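Local coordinates for protein SsfS6 (Streptomyces sp. SF2575, PDB 4FZR) that is of unknown function but belongs to the GT-B clan, with two domains each built on a parallel, Rossmann-like sheet, at residues Pro146-Ser151 with Leu185-Cys190; Met30-Leu35 with Leu126-Thr131; Thr203-Val208 with Pro386-Ile391. All coordinates share one frame; numbering follows the deposited sequence. Where two conformers were deposited one is given.

Contact 1 (Pro146-Ser151 with Leu185-Cys190); sequences PWIEQS and LSIDVC
E149 pairs with S186, and Q150 with I187, where strands 147-150 and 185-188 lie side by side in the parallel sheet of the N-terminal Rossmann-like domain; their short axes approach to 4.7 Å and diverge by 13°. E149 contributes both backbone groups: its N donates to L185 O at 3.0 Å, and its O accepts a straight bond from I187 N, the short 2.6 Å length being doubtful. One step on, S151 N reaches I187 O from above the carbonyl plane (35° out of it), and V189 CG2 rests 3.6 Å from S151 O.

The two faces of the sheet differ in character. On one, I148 CG2 meets I187 CD1 at 3.8 Å, the two branched chains crossing obliquely, and approaches L185 CB. Helix 388-395 covers I148, L185 and I187, with I391 and I395 on them. On the other face E149 is extended, CG anti to the backbone N (chi1 180°), and its carboxylate accepts from the S186 hydroxyl, which meets OE1 nearly along the C-O axis. OE2 is engaged separately by K161 in a salt bridge. The W147 ring packs against helix 135-143 and donates from NE1 to P181 O.

At the end of strand 185-188, D188 OD1 forms a salt bridge with K204 and accepts from C190 N as an Asx turn, while a water spans D188 OD2 and S151 OG, 2.7 Å from the latter.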
loop_
_atom_site.group_PDB
_atom_site.type_symbol
_atom_site.label_atom_id
_atom_site.label_comp_id
_atom_site.label_asym_id
_atom_site.label_seq_id
_atom_site.Cartn_x
_atom_site.Cartn_y
_atom_site.Cartn_z
ATOM N N PRO A 146 5.042 -23.413 -7.357
ATOM C CA PRO A 146 5.059 -22.548 -8.544
ATOM C C PRO A 146 5.585 -21.147 -8.237
ATOM O O PRO A 146 5.550 -20.725 -7.086
ATOM C CB PRO A 146 3.581 -22.486 -8.956
ATOM C CG PRO A 146 2.817 -22.856 -7.730
ATOM C CD PRO A 146 3.676 -23.807 -6.972
ATOM N N TRP A 147 6.073 -20.438 -9.250
ATOM C CA TRP A 147 6.508 -19.060 -9.054
ATOM C C TRP A 147 6.077 -18.181 -10.221
ATOM O O TRP A 147 5.832 -18.668 -11.322
ATOM C CB TRP A 147 8.026 -18.980 -8.839
ATOM C CG TRP A 147 8.842 -19.385 -10.022
ATOM C CD1 TRP A 147 9.063 -20.654 -10.472
ATOM C CD2 TRP A 147 9.567 -18.516 -10.901
ATOM N NE1 TRP A 147 9.873 -20.629 -11.580
ATOM C CE2 TRP A 147 10.196 -19.328 -11.865
ATOM C CE3 TRP A 147 9.740 -17.130 -10.969
ATOM C CZ2 TRP A 147 10.986 -18.800 -12.885
ATOM C CZ3 TRP A 147 10.523 -16.606 -11.983
ATOM C CH2 TRP A 147 11.138 -17.440 -12.927
ATOM N N ILE A 148 5.974 -16.884 -9.964
ATOM C CA ILE A 148 5.545 -15.932 -10.974
ATOM C C ILE A 148 6.657 -14.929 -11.238
ATOM O O ILE A 148 7.327 -14.468 -10.314
ATOM C CB ILE A 148 4.265 -15.203 -10.539
ATOM C CG1 ILE A 148 3.090 -16.179 -10.549
ATOM C CG2 ILE A 148 3.972 -14.030 -11.460
ATOM C CD1 ILE A 148 2.153 -16.001 -9.393
ATOM N N GLU A 149 6.843 -14.606 -12.511
ATOM C CA GLU A 149 7.918 -13.730 -12.942
ATOM C C GLU A 149 7.331 -12.432 -13.474
ATOM O O GLU A 149 6.544 -12.446 -14.417
ATOM C CB GLU A 149 8.729 -14.426 -14.039
ATOM C CG GLU A 149 9.889 -13.615 -14.598
ATOM C CD GLU A 149 10.551 -14.295 -15.789
ATOM O OE1 GLU A 149 9.855 -14.549 -16.795
ATOM O OE2 GLU A 149 11.765 -14.581 -15.721
ATOM N N GLN A 150 7.699 -11.309 -12.862
ATOM C CA GLN A 150 7.304 -10.008 -13.389
ATOM C C GLN A 150 8.508 -9.241 -13.925
ATOM O O GLN A 150 9.528 -9.107 -13.250
ATOM C CB GLN A 150 6.592 -9.157 -12.334
ATOM C CG GLN A 150 6.023 -7.865 -12.917
ATOM C CD GLN A 150 5.543 -6.876 -11.869
ATOM O OE1 GLN A 150 4.852 -7.240 -10.917
ATOM N NE2 GLN A 150 5.907 -5.610 -12.049
ATOM N N SER A 151 8.377 -8.743 -15.150
ATOM C CA SER A 151 9.355 -7.827 -15.716
ATOM C C SER A 151 9.090 -6.421 -15.196
ATOM O O SER A 151 7.948 -5.967 -15.169
ATOM C CB SER A 151 9.281 -7.830 -17.244
ATOM O OG SER A 151 9.943 -6.699 -17.780
ATOM N N LEU A 185 3.374 -17.908 -14.403
ATOM C CA LEU A 185 3.146 -16.793 -15.312
ATOM C C LEU A 185 4.453 -16.053 -15.531
ATOM O O LEU A 185 5.280 -15.962 -14.627
ATOM C CB LEU A 185 2.137 -15.811 -14.718
ATOM C CG LEU A 185 0.649 -15.987 -15.009
ATOM C CD1 LEU A 185 -0.104 -14.756 -14.533
ATOM C CD2 LEU A 185 0.407 -16.223 -16.488
ATOM N N SER A 186 4.637 -15.521 -16.731
ATOM C CA SER A 186 5.756 -14.633 -16.998
ATOM C C SER A 186 5.199 -13.328 -17.542
ATOM O O SER A 186 4.696 -13.269 -18.663
ATOM C CB SER A 186 6.742 -15.253 -17.983
ATOM O OG SER A 186 7.789 -14.341 -18.276
ATOM N N ILE A 187 5.297 -12.278 -16.736
ATOM C CA ILE A 187 4.570 -11.048 -17.002
ATOM C C ILE A 187 5.450 -9.989 -17.651
ATOM O O ILE A 187 6.624 -9.837 -17.311
ATOM C CB ILE A 187 3.934 -10.515 -15.709
ATOM C CG1 ILE A 187 3.054 -11.614 -15.099
ATOM C CG2 ILE A 187 3.140 -9.247 -15.988
ATOM C CD1 ILE A 187 2.526 -11.312 -13.728
ATOM N N ASP A 188 4.862 -9.269 -18.599
ATOM C CA ASP A 188 5.580 -8.283 -19.392
ATOM C C ASP A 188 4.799 -6.973 -19.422
ATOM O O ASP A 188 3.568 -6.979 -19.492
ATOM C CB ASP A 188 5.775 -8.814 -20.812
ATOM C CG ASP A 188 6.748 -7.986 -21.614
ATOM O OD1 ASP A 188 6.315 -6.991 -22.232
ATOM O OD2 ASP A 188 7.949 -8.332 -21.624
ATOM N N VAL A 189 5.514 -5.853 -19.379
ATOM C CA VAL A 189 4.874 -4.544 -19.260
ATOM C C VAL A 189 5.154 -3.627 -20.458
ATOM O O VAL A 189 4.668 -2.497 -20.510
ATOM C CB VAL A 189 5.296 -3.833 -17.951
ATOM C CG1 VAL A 189 4.702 -4.551 -16.741
ATOM C CG2 VAL A 189 6.815 -3.757 -17.841
ATOM N N CYS A 190 5.921 -4.116 -21.426
ATOM C CA CYS A 190 6.245 -3.315 -22.602
ATOM C C CYS A 190 5.014 -3.175 -23.497
ATOM O O CYS A 190 4.322 -4.160 -23.761
ATOM C CB CYS A 190 7.397 -3.955 -23.382
ATOM S SG CYS A 190 7.952 -2.992 -24.807
HETATM O O HOH W 1 10.766 -7.532 -20.198
#

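Contact 2 (Met30-Leu35 with Leu126-Thr131); sequences MPLVPL and LVLTET
L32, near the start of helix 33-41, and L35, on that helix, pack on strand 126-130 in the N-terminal Rossmann-like domain, L35 against L128 and L32 mainly against the backbone at T129 and E130. This strand sits next to strand 17-21 in the parallel sheet, so a helix of the beta-alpha-beta crossover from strand 17-21 to strand 45-51 also covers strand 126-130. No hydrogen bond joins the two segments.

Among the apolar contacts, the closest is between L35 and L128. Both side chains have CG anti to their own backbone N (chi1 -177° for L35 and 162° for L128), and the two leucines meet by their branched ends. L35 CD2 lies 3.6 Å from L128 CD1 and 3.8 Å from L128 CD2, touching both methyls of the fork, with L35 CG just behind at 3.9 Å from CD2. S36 and L39 of the same helix also pack on L128, and I18 of strand 17-21 does so from within the sheet.

L32 makes a looser contact with the backbone further along the strand. Its CD2 approaches T129 O and its CD1 approaches E130 N, each at 4.2 Å, and CD1 is as far from E130 CB. V20 and Q150 pack on L32 as well.

Polar groups are satisfied by partners beyond the two segments. The E130 side chain starts toward the helix, but its end turns away: OE2 forms a salt bridge with R153 and OE1 is hydrogen-bonded to S133 OG. T129 OG1, on the opposite face from L128, has two acceptors for its one proton, I21 O and S133 O. Within the turn leading into the helix, V33 N donates to M30 O at 3.0 Å.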
loop_
_atom_site.group_PDB
_atom_site.type_symbol
_atom_site.label_atom_id
_atom_site.label_comp_id
_atom_site.label_asym_id
_atom_site.label_seq_id
_atom_site.Cartn_x
_atom_site.Cartn_y
_atom_site.Cartn_z
HETATM N N MSE A 30 10.145 -1.441 -5.539
HETATM C CA MSE A 30 8.933 -0.643 -5.693
HETATM C C MSE A 30 8.008 -1.105 -6.821
HETATM O O MSE A 30 6.787 -1.029 -6.686
HETATM C CB MSE A 30 9.303 0.830 -5.901
HETATM C CG MSE A 30 9.832 1.516 -4.645
HETATM SE SE MSE A 30 10.261 3.404 -4.932
HETATM C CE MSE A 30 11.440 3.225 -6.479
ATOM N N PRO A 31 8.577 -1.566 -7.945
ATOM C CA PRO A 31 7.698 -1.965 -9.052
ATOM C C PRO A 31 6.870 -3.220 -8.763
ATOM O O PRO A 31 5.930 -3.503 -9.508
ATOM C CB PRO A 31 8.678 -2.221 -10.207
ATOM C CG PRO A 31 9.936 -1.510 -9.820
ATOM C CD PRO A 31 9.997 -1.605 -8.330
ATOM N N LEU A 32 7.209 -3.956 -7.708
ATOM C CA LEU A 32 6.443 -5.142 -7.326
ATOM C C LEU A 32 5.315 -4.799 -6.359
ATOM O O LEU A 32 4.484 -5.646 -6.038
ATOM C CB LEU A 32 7.355 -6.189 -6.684
ATOM C CG LEU A 32 8.370 -6.865 -7.606
ATOM C CD1 LEU A 32 9.318 -7.724 -6.791
ATOM C CD2 LEU A 32 7.675 -7.703 -8.676
ATOM N N VAL A 33 5.287 -3.553 -5.903
ATOM C CA VAL A 33 4.327 -3.136 -4.890
ATOM C C VAL A 33 2.871 -3.221 -5.362
ATOM O O VAL A 33 2.015 -3.712 -4.632
ATOM C CB VAL A 33 4.643 -1.708 -4.381
ATOM C CG1 VAL A 33 3.463 -1.133 -3.621
ATOM C CG2 VAL A 33 5.895 -1.719 -3.511
ATOM N N PRO A 34 2.578 -2.736 -6.580
ATOM C CA PRO A 34 1.170 -2.763 -7.002
ATOM C C PRO A 34 0.601 -4.173 -7.204
ATOM O O PRO A 34 -0.567 -4.401 -6.888
ATOM C CB PRO A 34 1.186 -1.977 -8.318
ATOM C CG PRO A 34 2.384 -1.086 -8.202
ATOM C CD PRO A 34 3.403 -1.927 -7.495
ATOM N N LEU A 35 1.402 -5.102 -7.714
ATOM C CA LEU A 35 0.944 -6.479 -7.861
ATOM C C LEU A 35 0.767 -7.120 -6.487
ATOM O O LEU A 35 -0.162 -7.899 -6.269
ATOM C CB LEU A 35 1.928 -7.294 -8.704
ATOM C CG LEU A 35 1.517 -8.742 -8.996
ATOM C CD1 LEU A 35 0.109 -8.820 -9.575
ATOM C CD2 LEU A 35 2.513 -9.402 -9.940
ATOM N N LEU A 126 3.097 -19.837 -3.232
ATOM C CA LEU A 126 3.505 -19.149 -4.445
ATOM C C LEU A 126 4.654 -18.193 -4.171
ATOM O O LEU A 126 4.724 -17.582 -3.105
ATOM C CB LEU A 126 2.310 -18.368 -4.995
ATOM C CG LEU A 126 2.203 -18.098 -6.494
ATOM C CD1 LEU A 126 2.641 -19.294 -7.307
ATOM C CD2 LEU A 126 0.760 -17.756 -6.807
ATOM N N VAL A 127 5.560 -18.075 -5.136
ATOM C CA VAL A 127 6.618 -17.076 -5.080
ATOM C C VAL A 127 6.411 -16.075 -6.206
ATOM O O VAL A 127 6.303 -16.456 -7.369
ATOM C CB VAL A 127 8.029 -17.707 -5.210
ATOM C CG1 VAL A 127 9.096 -16.620 -5.263
ATOM C CG2 VAL A 127 8.307 -18.652 -4.052
ATOM N N LEU A 128 6.322 -14.798 -5.847
ATOM C CA LEU A 128 6.300 -13.716 -6.826
ATOM C C LEU A 128 7.642 -12.994 -6.797
ATOM O O LEU A 128 8.164 -12.680 -5.725
ATOM C CB LEU A 128 5.162 -12.739 -6.526
ATOM C CG LEU A 128 5.243 -11.350 -7.171
ATOM C CD1 LEU A 128 5.203 -11.438 -8.690
ATOM C CD2 LEU A 128 4.118 -10.462 -6.655
ATOM N N THR A 129 8.204 -12.731 -7.970
ATOM C CA THR A 129 9.542 -12.169 -8.036
ATOM C C THR A 129 9.782 -11.364 -9.312
ATOM O O THR A 129 8.974 -11.371 -10.240
ATOM C CB THR A 129 10.594 -13.288 -7.948
ATOM O OG1 THR A 129 11.889 -12.723 -7.714
ATOM C CG2 THR A 129 10.613 -14.106 -9.228
ATOM N N GLU A 130 10.905 -10.659 -9.329
ATOM C CA GLU A 130 11.324 -9.867 -10.476
ATOM C C GLU A 130 12.309 -10.689 -11.313
ATOM O O GLU A 130 13.081 -11.478 -10.771
ATOM C CB GLU A 130 11.952 -8.564 -9.979
ATOM C CG GLU A 130 12.583 -7.705 -11.039
ATOM C CD GLU A 130 14.085 -7.887 -11.099
ATOM O OE1 GLU A 130 14.725 -7.927 -10.027
ATOM O OE2 GLU A 130 14.625 -7.998 -12.218
ATOM N N THR A 131 12.267 -10.516 -12.631
ATOM C CA THR A 131 12.988 -11.403 -13.550
ATOM C C THR A 131 14.476 -11.622 -13.236
ATOM O O THR A 131 15.020 -12.679 -13.544
ATOM C CB THR A 131 12.842 -10.944 -15.025
ATOM O OG1 THR A 131 13.731 -11.704 -15.853
ATOM C CG2 THR A 131 13.162 -9.471 -15.178
#

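Contact 3 (Thr203-Val208 with Pro386-Ile391); sequences TKMRYV and PTPADI
Selenomethionine M205 reaches I391 by leaving its backbone with CG anti to N (chi1 -172°) and bending at the far end (chi3 -78°), which turns CE toward the helix. M205 CE is modelled against the CG1 and CG2 branches of I391, at distances too short to be taken literally. The M205 and P388 side chains cross at about a right angle, with M205 SE 3.9 Å from P388 CG. The other flank of that ring is met by V208, whose CG2 is 3.7 Å from P388 CD. At the opposite end of the contact, I391 CD1 rests against T203 CG2 and K204 O.

A single hydrogen bond pins the backbones together. R206 N donates to P386 O at 2.7 Å, almost straight at N-H (174°), and the same oxygen receives a CA-H contact from M205. The P386 ring lies against K204 O, while the ammonium group of K204 leads away, to the carboxylates of D188 and E195.

Next to P386 the helix begins with a capping box: D390 N donates to T387 OG1, and T387 N returns a bond to D390 OD2, arriving from above the carboxylate plane at 2.8 Å. D390 OD1 is paired with R393 in a salt bridge. A41 of the second subunit packs on both T387 and P388, placing this helix start at the dimer interface.

The C-terminal helix 388-395 thus returns to the N-terminal domain and covers the edge of its sheet beside strand 203-204, the crossing-back of the chain end that is characteristic of the GT-B fold.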
loop_
_atom_site.group_PDB
_atom_site.type_symbol
_atom_site.label_atom_id
_atom_site.label_comp_id
_atom_site.label_asym_id
_atom_site.label_seq_id
_atom_site.Cartn_x
_atom_site.Cartn_y
_atom_site.Cartn_z
ATOM N N THR A 203 2.654 -12.771 -20.601
ATOM C CA THR A 203 1.334 -12.182 -20.455
ATOM C C THR A 203 1.502 -10.688 -20.231
ATOM O O THR A 203 2.219 -10.271 -19.323
ATOM C CB THR A 203 0.579 -12.793 -19.257
ATOM O OG1 THR A 203 0.644 -14.224 -19.320
ATOM C CG2 THR A 203 -0.873 -12.355 -19.251
ATOM N N LYS A 204 0.856 -9.881 -21.065
ATOM C CA LYS A 204 0.939 -8.434 -20.923
ATOM C C LYS A 204 0.261 -7.978 -19.636
ATOM O O LYS A 204 -0.715 -8.581 -19.194
ATOM C CB LYS A 204 0.283 -7.734 -22.116
ATOM C CG LYS A 204 1.067 -7.820 -23.413
ATOM C CD LYS A 204 2.465 -7.257 -23.243
ATOM C CE LYS A 204 3.222 -7.242 -24.554
ATOM N NZ LYS A 204 4.627 -6.789 -24.376
HETATM N N MSE A 205 0.788 -6.911 -19.044
HETATM C CA MSE A 205 0.162 -6.283 -17.888
HETATM C C MSE A 205 0.400 -4.778 -17.910
HETATM O O MSE A 205 1.487 -4.316 -18.244
HETATM C CB MSE A 205 0.716 -6.855 -16.582
HETATM C CG MSE A 205 -0.049 -6.373 -15.344
HETATM SE SE MSE A 205 0.941 -6.439 -13.653
HETATM C CE MSE A 205 0.842 -8.303 -13.243
ATOM N N ARG A 206 -0.628 -4.019 -17.552
ATOM C CA ARG A 206 -0.528 -2.568 -17.476
ATOM C C ARG A 206 0.355 -2.160 -16.299
ATOM O O ARG A 206 0.183 -2.655 -15.187
ATOM C CB ARG A 206 -1.922 -1.963 -17.314
ATOM C CG ARG A 206 -1.949 -0.449 -17.229
ATOM C CD ARG A 206 -3.360 0.048 -16.967
ATOM N NE ARG A 206 -3.398 1.475 -16.665
ATOM C CZ ARG A 206 -4.510 2.151 -16.392
ATOM N NH1 ARG A 206 -5.682 1.534 -16.387
ATOM N NH2 ARG A 206 -4.451 3.449 -16.127
ATOM N N TYR A 207 1.304 -1.263 -16.551
ATOM C CA TYR A 207 2.212 -0.800 -15.515
ATOM C C TYR A 207 1.554 0.273 -14.666
ATOM O O TYR A 207 1.280 1.371 -15.147
ATOM C CB TYR A 207 3.486 -0.239 -16.135
ATOM C CG TYR A 207 4.492 0.260 -15.127
ATOM C CD1 TYR A 207 5.373 -0.617 -14.507
ATOM C CD2 TYR A 207 4.569 1.609 -14.804
ATOM C CE1 TYR A 207 6.303 -0.165 -13.591
ATOM C CE2 TYR A 207 5.499 2.071 -13.890
ATOM C CZ TYR A 207 6.364 1.180 -13.287
ATOM O OH TYR A 207 7.290 1.629 -12.373
ATOM N N VAL A 208 1.289 -0.057 -13.406
ATOM C CA VAL A 208 0.773 0.918 -12.456
ATOM C C VAL A 208 1.959 1.488 -11.679
ATOM O O VAL A 208 2.680 0.749 -11.006
ATOM C CB VAL A 208 -0.255 0.287 -11.499
ATOM C CG1 VAL A 208 -0.653 1.277 -10.406
ATOM C CG2 VAL A 208 -1.483 -0.185 -12.277
ATOM N N PRO A 386 -4.191 -5.558 -19.507
ATOM C CA PRO A 386 -4.773 -6.091 -18.269
ATOM C C PRO A 386 -4.140 -5.452 -17.037
ATOM O O PRO A 386 -2.918 -5.373 -16.963
ATOM C CB PRO A 386 -4.424 -7.584 -18.330
ATOM C CG PRO A 386 -4.178 -7.869 -19.776
ATOM C CD PRO A 386 -3.602 -6.616 -20.346
ATOM N N THR A 387 -4.959 -4.996 -16.096
ATOM C CA THR A 387 -4.451 -4.400 -14.865
ATOM C C THR A 387 -3.877 -5.478 -13.952
ATOM O O THR A 387 -4.130 -6.666 -14.156
ATOM C CB THR A 387 -5.565 -3.677 -14.096
ATOM O OG1 THR A 387 -6.480 -4.642 -13.555
ATOM C CG2 THR A 387 -6.307 -2.718 -15.010
ATOM N N PRO A 388 -3.089 -5.069 -12.944
ATOM C CA PRO A 388 -2.623 -6.002 -11.911
ATOM C C PRO A 388 -3.761 -6.794 -11.263
ATOM O O PRO A 388 -3.576 -7.963 -10.926
ATOM C CB PRO A 388 -1.949 -5.076 -10.899
ATOM C CG PRO A 388 -1.399 -3.973 -11.750
ATOM C CD PRO A 388 -2.428 -3.756 -12.834
ATOM N N ALA A 389 -4.923 -6.171 -11.095
ATOM C CA ALA A 389 -6.087 -6.878 -10.564
ATOM C C ALA A 389 -6.511 -7.997 -11.519
ATOM O O ALA A 389 -6.874 -9.092 -11.082
ATOM C CB ALA A 389 -7.241 -5.910 -10.329
ATOM N N ASP A 390 -6.455 -7.717 -12.822
ATOM C CA ASP A 390 -6.783 -8.715 -13.842
ATOM C C ASP A 390 -5.819 -9.899 -13.740
ATOM O O ASP A 390 -6.234 -11.059 -13.782
ATOM C CB ASP A 390 -6.710 -8.124 -15.262
ATOM C CG ASP A 390 -7.739 -7.024 -15.515
ATOM O OD1 ASP A 390 -8.825 -7.042 -14.898
ATOM O OD2 ASP A 390 -7.465 -6.139 -16.355
ATOM N N ILE A 391 -4.530 -9.599 -13.608
ATOM C CA ILE A 391 -3.493 -10.629 -13.537
ATOM C C ILE A 391 -3.650 -11.545 -12.323
ATOM O O ILE A 391 -3.316 -12.729 -12.384
ATOM C CB ILE A 391 -2.083 -10.002 -13.508
ATOM C CG1 ILE A 391 -1.751 -9.388 -14.873
ATOM C CG2 ILE A 391 -1.032 -11.044 -13.101
ATOM C CD1 ILE A 391 -1.866 -10.344 -16.036
#

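From the N terminus the chain closes three loops in series, none crossing or enclosing another. Contact 2 comes first, bringing strand 126-130 back beneath the start of helix 33-41 after 90 intervening residues. Contact 1 follows with a short return of 33 residues, adding strand 185-188 beside strand 147-150, itself the neighbour of 126-130 through bonds such as I148 N to V127 O. Contact 3 closes last and longest: 177 residues, including most of the second domain, separate 203-208 from 386-391. Its M205 touches both I187 of contact 1 and L35 of contact 2, so helix 33-41, the sheet and the last helix meet there.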